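Protein (glutathione s-transferase) (Zea mays, PDB 1BYE) conjugates glutathione to herbicides such as atrazine, detoxifying them in maize and so probably contributing to herbicide selectivity in plants. Local coordinates at residues V47-G52 / Y63-R68; K4-V9 / V31-A36. All coordinates share one frame; numbering follows the deposited sequence.

Contact 1. Residues V47-G52 / Y63-R68. With ATA (atrazine glutathione conjugate), chain E.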
loop_
_atom_site.group_PDB
_atom_site.type_symbol
_atom_site.label_atom_id
_atom_site.label_comp_id
_atom_site.label_asym_id
_atom_site.label_seq_id
_atom_site.Cartn_x
_atom_site.Cartn_y
_atom_site.Cartn_z
ATOM N N VAL A 47 18.577 12.009 1.204
ATOM C CA VAL A 47 19.199 11.214 2.242
ATOM C C VAL A 47 18.092 10.788 3.206
ATOM O O VAL A 47 18.063 9.632 3.600
ATOM C CB VAL A 47 20.320 11.950 2.983
ATOM C CG1 VAL A 47 21.210 12.746 2.021
ATOM C CG2 VAL A 47 19.740 12.862 4.055
ATOM N N ARG A 48 17.070 11.636 3.314
ATOM C CA ARG A 48 15.858 11.256 4.018
ATOM C C ARG A 48 14.841 10.494 3.192
ATOM O O ARG A 48 13.975 9.846 3.792
ATOM C CB ARG A 48 15.139 12.478 4.585
ATOM C CG ARG A 48 16.098 13.517 5.154
ATOM C CD ARG A 48 15.357 14.860 5.111
ATOM N NE ARG A 48 16.289 15.931 5.385
ATOM C CZ ARG A 48 16.107 17.225 5.253
ATOM N NH1 ARG A 48 14.966 17.698 4.793
ATOM N NH2 ARG A 48 17.122 18.019 5.558
ATOM N N ASN A 49 14.959 10.510 1.890
ATOM C CA ASN A 49 14.168 9.790 0.905
ATOM C C ASN A 49 14.831 9.920 -0.473
ATOM O O ASN A 49 14.888 11.010 -1.076
ATOM C CB ASN A 49 12.767 10.421 0.814
ATOM C CG ASN A 49 11.840 9.561 -0.023
ATOM O OD1 ASN A 49 12.306 8.836 -0.908
ATOM N ND2 ASN A 49 10.559 9.607 0.321
ATOM N N PRO A 50 15.337 8.821 -1.027
ATOM C CA PRO A 50 16.185 8.882 -2.218
ATOM C C PRO A 50 15.391 9.194 -3.485
ATOM O O PRO A 50 15.886 9.731 -4.493
ATOM C CB PRO A 50 16.869 7.536 -2.266
ATOM C CG PRO A 50 16.067 6.640 -1.386
ATOM C CD PRO A 50 15.297 7.485 -0.417
ATOM N N PHE A 51 14.095 8.889 -3.444
ATOM C CA PHE A 51 13.162 9.275 -4.474
ATOM C C PHE A 51 12.985 10.768 -4.667
ATOM O O PHE A 51 13.080 11.252 -5.806
ATOM C CB PHE A 51 11.810 8.595 -4.174
ATOM C CG PHE A 51 12.044 7.099 -4.256
ATOM C CD1 PHE A 51 12.694 6.545 -5.355
ATOM C CD2 PHE A 51 11.651 6.291 -3.212
ATOM C CE1 PHE A 51 12.928 5.199 -5.419
ATOM C CE2 PHE A 51 11.927 4.946 -3.289
ATOM C CZ PHE A 51 12.549 4.385 -4.383
ATOM N N GLY A 52 12.752 11.487 -3.570
ATOM C CA GLY A 52 12.618 12.932 -3.740
ATOM C C GLY A 52 11.175 13.273 -3.391
ATOM O O GLY A 52 10.539 14.079 -4.085
ATOM N N TYR A 63 16.352 7.136 8.925
ATOM C CA TYR A 63 15.216 7.689 8.155
ATOM C C TYR A 63 14.235 6.669 7.598
ATOM O O TYR A 63 14.449 5.524 7.179
ATOM C CB TYR A 63 15.780 8.660 7.100
ATOM C CG TYR A 63 16.555 7.923 6.034
ATOM C CD1 TYR A 63 17.837 7.443 6.268
ATOM C CD2 TYR A 63 15.964 7.635 4.810
ATOM C CE1 TYR A 63 18.524 6.732 5.294
ATOM C CE2 TYR A 63 16.642 6.951 3.820
ATOM C CZ TYR A 63 17.918 6.494 4.076
ATOM O OH TYR A 63 18.604 5.804 3.104
ATOM N N LEU A 64 12.937 6.935 7.822
ATOM C CA LEU A 64 11.842 6.340 7.055
ATOM C C LEU A 64 11.257 7.253 5.982
ATOM O O LEU A 64 11.456 8.472 5.917
ATOM C CB LEU A 64 10.785 5.890 8.060
ATOM C CG LEU A 64 11.296 5.129 9.280
ATOM C CD1 LEU A 64 10.119 4.625 10.116
ATOM C CD2 LEU A 64 12.190 3.954 8.913
ATOM N N PHE A 65 10.576 6.674 5.005
ATOM C CA PHE A 65 9.565 7.293 4.176
ATOM C C PHE A 65 8.442 6.319 3.792
ATOM O O PHE A 65 8.317 5.117 4.076
ATOM C CB PHE A 65 10.137 7.828 2.844
ATOM C CG PHE A 65 11.016 6.839 2.137
ATOM C CD1 PHE A 65 10.503 5.762 1.462
ATOM C CD2 PHE A 65 12.397 6.980 2.180
ATOM C CE1 PHE A 65 11.358 4.818 0.908
ATOM C CE2 PHE A 65 13.243 6.037 1.626
ATOM C CZ PHE A 65 12.734 4.921 1.017
ATOM N N GLU A 66 7.611 6.853 2.890
ATOM C CA GLU A 66 6.316 6.280 2.642
ATOM C C GLU A 66 5.401 6.405 3.852
ATOM O O GLU A 66 5.601 5.723 4.864
ATOM C CB GLU A 66 6.430 4.780 2.321
ATOM C CG GLU A 66 7.305 4.386 1.133
ATOM C CD GLU A 66 6.832 5.154 -0.082
ATOM O OE1 GLU A 66 5.586 5.099 -0.241
ATOM O OE2 GLU A 66 7.639 5.770 -0.791
ATOM N N SER A 67 4.368 7.231 3.715
ATOM C CA SER A 67 3.406 7.591 4.713
ATOM C C SER A 67 3.151 6.401 5.624
ATOM O O SER A 67 3.185 6.409 6.859
ATOM C CB SER A 67 2.053 7.967 4.109
ATOM O OG SER A 67 0.985 8.242 5.009
ATOM N N ARG A 68 2.778 5.331 4.929
ATOM C CA ARG A 68 2.144 4.205 5.618
ATOM C C ARG A 68 3.166 3.439 6.432
ATOM O O ARG A 68 2.767 2.898 7.449
ATOM C CB ARG A 68 1.375 3.395 4.562
ATOM C CG ARG A 68 0.065 4.111 4.252
ATOM C CD ARG A 68 -1.051 3.153 3.839
ATOM N NE ARG A 68 -2.220 3.844 3.294
ATOM C CZ ARG A 68 -2.196 4.599 2.190
ATOM N NH1 ARG A 68 -1.148 4.857 1.390
ATOM N NH2 ARG A 68 -3.383 5.131 1.922
HETATM N "N'" ATA E . 3.314 6.990 -1.326
HETATM C "CA'" ATA E . 4.454 7.868 -0.924
HETATM C "CB'" ATA E . 4.840 8.839 -2.043
HETATM C "CG'" ATA E . 4.656 10.309 -1.650
HETATM C "CC'" ATA E . 4.075 8.698 0.312
HETATM O "O1'" ATA E . 4.959 9.418 0.813
HETATM O "O2'" ATA E . 2.939 8.527 0.793
HETATM C "C'" ATA E . 3.761 11.034 -2.651
HETATM O "O'" ATA E . 2.823 10.374 -3.132
HETATM N N5 ATA E . -0.433 18.470 -4.012
HETATM C C6 ATA E . -0.902 18.017 -2.848
HETATM N N1 ATA E . -0.757 16.778 -2.390
HETATM C C2 ATA E . 0.309 16.139 -2.919
HETATM N N3 ATA E . 1.108 16.680 -3.869
HETATM C C4 ATA E . 0.482 17.651 -4.566
HETATM N N ATA E . 3.539 12.343 -2.419
HETATM C CA ATA E . 2.689 13.066 -3.375
HETATM C C ATA E . 3.245 14.471 -3.650
HETATM O O ATA E . 2.479 15.430 -3.486
HETATM C CB ATA E . 1.236 13.202 -2.854
HETATM S SG ATA E . 0.908 14.768 -2.010
HETATM N N7 ATA E . 0.750 17.944 -6.013
HETATM N N11 ATA E . -1.537 19.032 -1.966
HETATM C C12 ATA E . -1.788 20.272 -2.778
HETATM C C13 ATA E . -2.275 21.418 -1.870
HETATM C C8 ATA E . 0.589 19.375 -6.430
HETATM C C9 ATA E . -0.087 20.222 -5.333
HETATM C C10 ATA E . 1.842 20.137 -6.915
HETATM N ND ATA E . 4.564 14.555 -3.511
HETATM C CAD ATA E . 5.375 15.189 -4.534
HETATM C CD ATA E . 6.690 14.475 -4.791
HETATM O OD ATA E . 7.750 14.990 -4.365
HETATM O "OT'" ATA E . 6.681 13.484 -5.563
#

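Contact 2. Residues K4-V9 / V31-A36. With ATA (atrazine glutathione conjugate), chain E.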
loop_
_atom_site.group_PDB
_atom_site.type_symbol
_atom_site.label_atom_id
_atom_site.label_comp_id
_atom_site.label_asym_id
_atom_site.label_seq_id
_atom_site.Cartn_x
_atom_site.Cartn_y
_atom_site.Cartn_z
ATOM N N LYS A 4 11.591 14.166 13.732
ATOM C CA LYS A 4 11.417 15.073 12.580
ATOM C C LYS A 4 10.582 14.578 11.398
ATOM O O LYS A 4 10.937 13.637 10.679
ATOM C CB LYS A 4 12.851 15.376 12.122
ATOM C CG LYS A 4 13.476 16.658 12.617
ATOM C CD LYS A 4 14.986 16.501 12.762
ATOM C CE LYS A 4 15.505 17.211 13.996
ATOM N NZ LYS A 4 15.537 16.324 15.200
ATOM N N LEU A 5 9.370 15.079 11.184
ATOM C CA LEU A 5 8.524 14.867 10.010
ATOM C C LEU A 5 8.645 15.916 8.897
ATOM O O LEU A 5 8.021 16.983 9.014
ATOM C CB LEU A 5 7.045 14.900 10.470
ATOM C CG LEU A 5 6.039 14.534 9.376
ATOM C CD1 LEU A 5 6.266 13.062 9.009
ATOM C CD2 LEU A 5 4.608 14.796 9.804
ATOM N N TYR A 6 9.415 15.675 7.840
ATOM C CA TYR A 6 9.524 16.600 6.720
ATOM C C TYR A 6 8.296 16.654 5.816
ATOM O O TYR A 6 7.499 15.707 5.702
ATOM C CB TYR A 6 10.752 16.138 5.880
ATOM C CG TYR A 6 12.016 16.271 6.714
ATOM C CD1 TYR A 6 12.673 17.492 6.753
ATOM C CD2 TYR A 6 12.489 15.233 7.502
ATOM C CE1 TYR A 6 13.765 17.678 7.573
ATOM C CE2 TYR A 6 13.599 15.408 8.321
ATOM C CZ TYR A 6 14.238 16.629 8.339
ATOM O OH TYR A 6 15.350 16.841 9.114
ATOM N N GLY A 7 8.068 17.754 5.106
ATOM C CA GLY A 7 7.058 17.914 4.106
ATOM C C GLY A 7 5.973 18.936 4.416
ATOM O O GLY A 7 5.652 19.159 5.582
ATOM N N ALA A 8 5.389 19.537 3.378
ATOM C CA ALA A 8 4.382 20.570 3.569
ATOM C C ALA A 8 3.194 19.838 4.178
ATOM O O ALA A 8 3.201 18.627 4.067
ATOM C CB ALA A 8 4.019 21.311 2.299
ATOM N N VAL A 9 2.358 20.496 4.930
ATOM C CA VAL A 9 1.103 20.008 5.457
ATOM C C VAL A 9 -0.000 20.027 4.409
ATOM O O VAL A 9 -1.149 19.694 4.723
ATOM C CB VAL A 9 0.711 20.990 6.594
ATOM C CG1 VAL A 9 0.358 22.339 5.936
ATOM C CG2 VAL A 9 -0.503 20.755 7.469
ATOM N N VAL A 31 9.170 19.817 10.199
ATOM C CA VAL A 31 9.922 20.645 9.277
ATOM C C VAL A 31 9.432 20.745 7.825
ATOM O O VAL A 31 9.427 19.731 7.084
ATOM C CB VAL A 31 11.309 19.956 9.005
ATOM C CG1 VAL A 31 12.184 20.868 8.137
ATOM C CG2 VAL A 31 11.996 19.453 10.247
ATOM N N PRO A 32 9.133 21.983 7.368
ATOM C CA PRO A 32 8.442 21.994 6.053
ATOM C C PRO A 32 9.416 21.569 4.994
ATOM O O PRO A 32 10.588 21.952 5.072
ATOM C CB PRO A 32 7.862 23.388 5.984
ATOM C CG PRO A 32 7.192 23.392 7.335
ATOM C CD PRO A 32 8.335 22.917 8.223
ATOM N N ILE A 33 8.965 20.724 4.045
ATOM C CA ILE A 33 9.634 20.786 2.725
ATOM C C ILE A 33 8.775 21.650 1.838
ATOM O O ILE A 33 7.583 21.776 2.144
ATOM C CB ILE A 33 9.956 19.432 2.153
ATOM C CG1 ILE A 33 11.022 18.780 3.074
ATOM C CG2 ILE A 33 10.451 19.463 0.715
ATOM C CD1 ILE A 33 12.312 19.552 3.217
ATOM N N ASN A 34 9.441 22.222 0.847
ATOM C CA ASN A 34 8.700 23.084 -0.078
ATOM C C ASN A 34 8.923 22.727 -1.548
ATOM O O ASN A 34 9.990 23.049 -2.090
ATOM C CB ASN A 34 9.093 24.533 0.183
ATOM C CG ASN A 34 8.386 25.519 -0.710
ATOM O OD1 ASN A 34 7.187 25.361 -0.922
ATOM N ND2 ASN A 34 9.108 26.508 -1.206
ATOM N N PHE A 35 7.811 22.390 -2.223
ATOM C CA PHE A 35 7.849 22.032 -3.648
ATOM C C PHE A 35 8.373 23.178 -4.500
ATOM O O PHE A 35 9.429 22.878 -5.129
ATOM C CB PHE A 35 6.558 21.353 -4.071
ATOM C CG PHE A 35 6.085 20.094 -3.382
ATOM C CD1 PHE A 35 6.920 19.020 -3.107
ATOM C CD2 PHE A 35 4.752 19.935 -3.051
ATOM C CE1 PHE A 35 6.447 17.849 -2.528
ATOM C CE2 PHE A 35 4.314 18.821 -2.392
ATOM C CZ PHE A 35 5.143 17.747 -2.143
ATOM N N ALA A 36 8.100 24.473 -4.307
ATOM C CA ALA A 36 8.415 25.490 -5.298
ATOM C C ALA A 36 9.865 25.755 -5.663
ATOM O O ALA A 36 10.146 26.260 -6.739
ATOM C CB ALA A 36 7.993 26.943 -5.082
HETATM N "N'" ATA E . 3.314 6.990 -1.326
HETATM C "CA'" ATA E . 4.454 7.868 -0.924
HETATM C "CB'" ATA E . 4.840 8.839 -2.043
HETATM C "CG'" ATA E . 4.656 10.309 -1.650
HETATM C "CC'" ATA E . 4.075 8.698 0.312
HETATM O "O1'" ATA E . 4.959 9.418 0.813
HETATM O "O2'" ATA E . 2.939 8.527 0.793
HETATM C "C'" ATA E . 3.761 11.034 -2.651
HETATM O "O'" ATA E . 2.823 10.374 -3.132
HETATM N N5 ATA E . -0.433 18.470 -4.012
HETATM C C6 ATA E . -0.902 18.017 -2.848
HETATM N N1 ATA E . -0.757 16.778 -2.390
HETATM C C2 ATA E . 0.309 16.139 -2.919
HETATM N N3 ATA E . 1.108 16.680 -3.869
HETATM C C4 ATA E . 0.482 17.651 -4.566
HETATM N N ATA E . 3.539 12.343 -2.419
HETATM C CA ATA E . 2.689 13.066 -3.375
HETATM C C ATA E . 3.245 14.471 -3.650
HETATM O O ATA E . 2.479 15.430 -3.486
HETATM C CB ATA E . 1.236 13.202 -2.854
HETATM S SG ATA E . 0.908 14.768 -2.010
HETATM N N7 ATA E . 0.750 17.944 -6.013
HETATM N N11 ATA E . -1.537 19.032 -1.966
HETATM C C12 ATA E . -1.788 20.272 -2.778
HETATM C C13 ATA E . -2.275 21.418 -1.870
HETATM C C8 ATA E . 0.589 19.375 -6.430
HETATM C C9 ATA E . -0.087 20.222 -5.333
HETATM C C10 ATA E . 1.842 20.137 -6.915
HETATM N ND ATA E . 4.564 14.555 -3.511
HETATM C CAD ATA E . 5.375 15.189 -4.534
HETATM C CD ATA E . 6.690 14.475 -4.791
HETATM O OD ATA E . 7.750 14.990 -4.365
HETATM O "OT'" ATA E . 6.681 13.484 -5.563
#

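Contact 1. Residues V47-G52 / Y63-R68
N49 and F65 illustrate how a side-chain amide can lie on an aromatic ring: their planes stack 20° apart, with N49 OD1 over one face of F65, offset toward its rim. N49 reaches the ring with CG anti to its backbone N (chi1 -170°), and its ND2 turns toward the ring base, 3.1 Å from F65 CB. A weak hydrogen bond from F51 N to N49 OD1 (3.1 Å) helps hold the amide.

F51 turns its edge toward the face of F65 in an offset edge-to-face pair with centroids 5.9 Å apart and planes at 72°. P50 crosses F65 at about a right angle, its CD near CE2. The poorly ordered Y63 ring has the carbonyl O of V47 over its centre. F51 and F65 pack on V100 and V96 of the second subunit, respectively.

Beyond the F65 ring edge, where E66 CG lies in plane, E66 OE1 stands 3.1 Å from N' of the atrazine conjugate and S67 CB 3.5 Å from its O2', while E66 OE2 is hydrogen-bonded to Q104 of the second subunit. This is characteristic of the glutathione site of the thioredoxin-like GST domain, where the γ-glutamyl end is held beside the dimer interface.

Contact 2. Residues K4-V9 / V31-A36
Y6 and V31 meet along their lengths, side by side and pointing the same way. The apolar part is led by V31, whose CB and CG1 rest against the CD1–CE1 side of the ring, Y6 CE1 standing 3.6 Å from V31 CG1. With Y6 CG anti to its carbonyl carbon (chi1 -64°), the ring runs along V31. Separately, Y6 CB meets I33 CG1 at 3.9 Å. The second branch of V31, CG2, reaches the aliphatic part of K4, 4.0 Å from its CG.

The polar part centres on one carbonyl. G7 N donates to V31 O at 3.1 Å, a bond bent at the hydrogen (138°), with the donor 21° off the carbonyl plane; the CA-H of Y6 approaches the same oxygen, with CA 3.2 Å away. G7 has backbone angles that would jam any CB against the carbonyl O of Y6, and its bare CA lies 3.8 Å from I33 CB.

The third kind of contact is with the ligand. F35 sets CE1 3.5 Å from CAD of the conjugate, in the glycine part of its glutathione moiety, and CZ 3.5 Å from the neighbouring ND. An alanine at F35 would keep none of this ring and would probably leave CAD and ND without their apolar neighbour, opening a gap between the loop and the conjugate.

Strand 3-5, helix 14-23 and strand 28-29 form a β-α-β unit, and this contact carries the pairing of its two parallel strands onward. L5 packs on L14, C17 and A18 of the helix, while backbone bonds of K4 to Q58 and Y6 to A56 join the segment 4-9 to the region of strand 57-59.

How the contacts relate
Both contacts lie in the N-terminal, thioredoxin-like domain, their centres about 12 Å apart. Along the chain they come in series: contact 2 closes with 31-36 before contact 1 opens at 47-52. They sit toward different borders of the four-stranded sheet, contact 2 continuing from strands 3-5 and 28-29, contact 1 reaching from outer strand 62-63 to the start of helix 67-78. R48 joins them, its guanidinium making a cation-pi contact with Y6 and packing on I33. The bound conjugate joins them again, for F35 of contact 2 meets its glycine part and E66 and S67 of contact 1 its γ-glutamyl end, so the two contacts supply parts of one glutathione site.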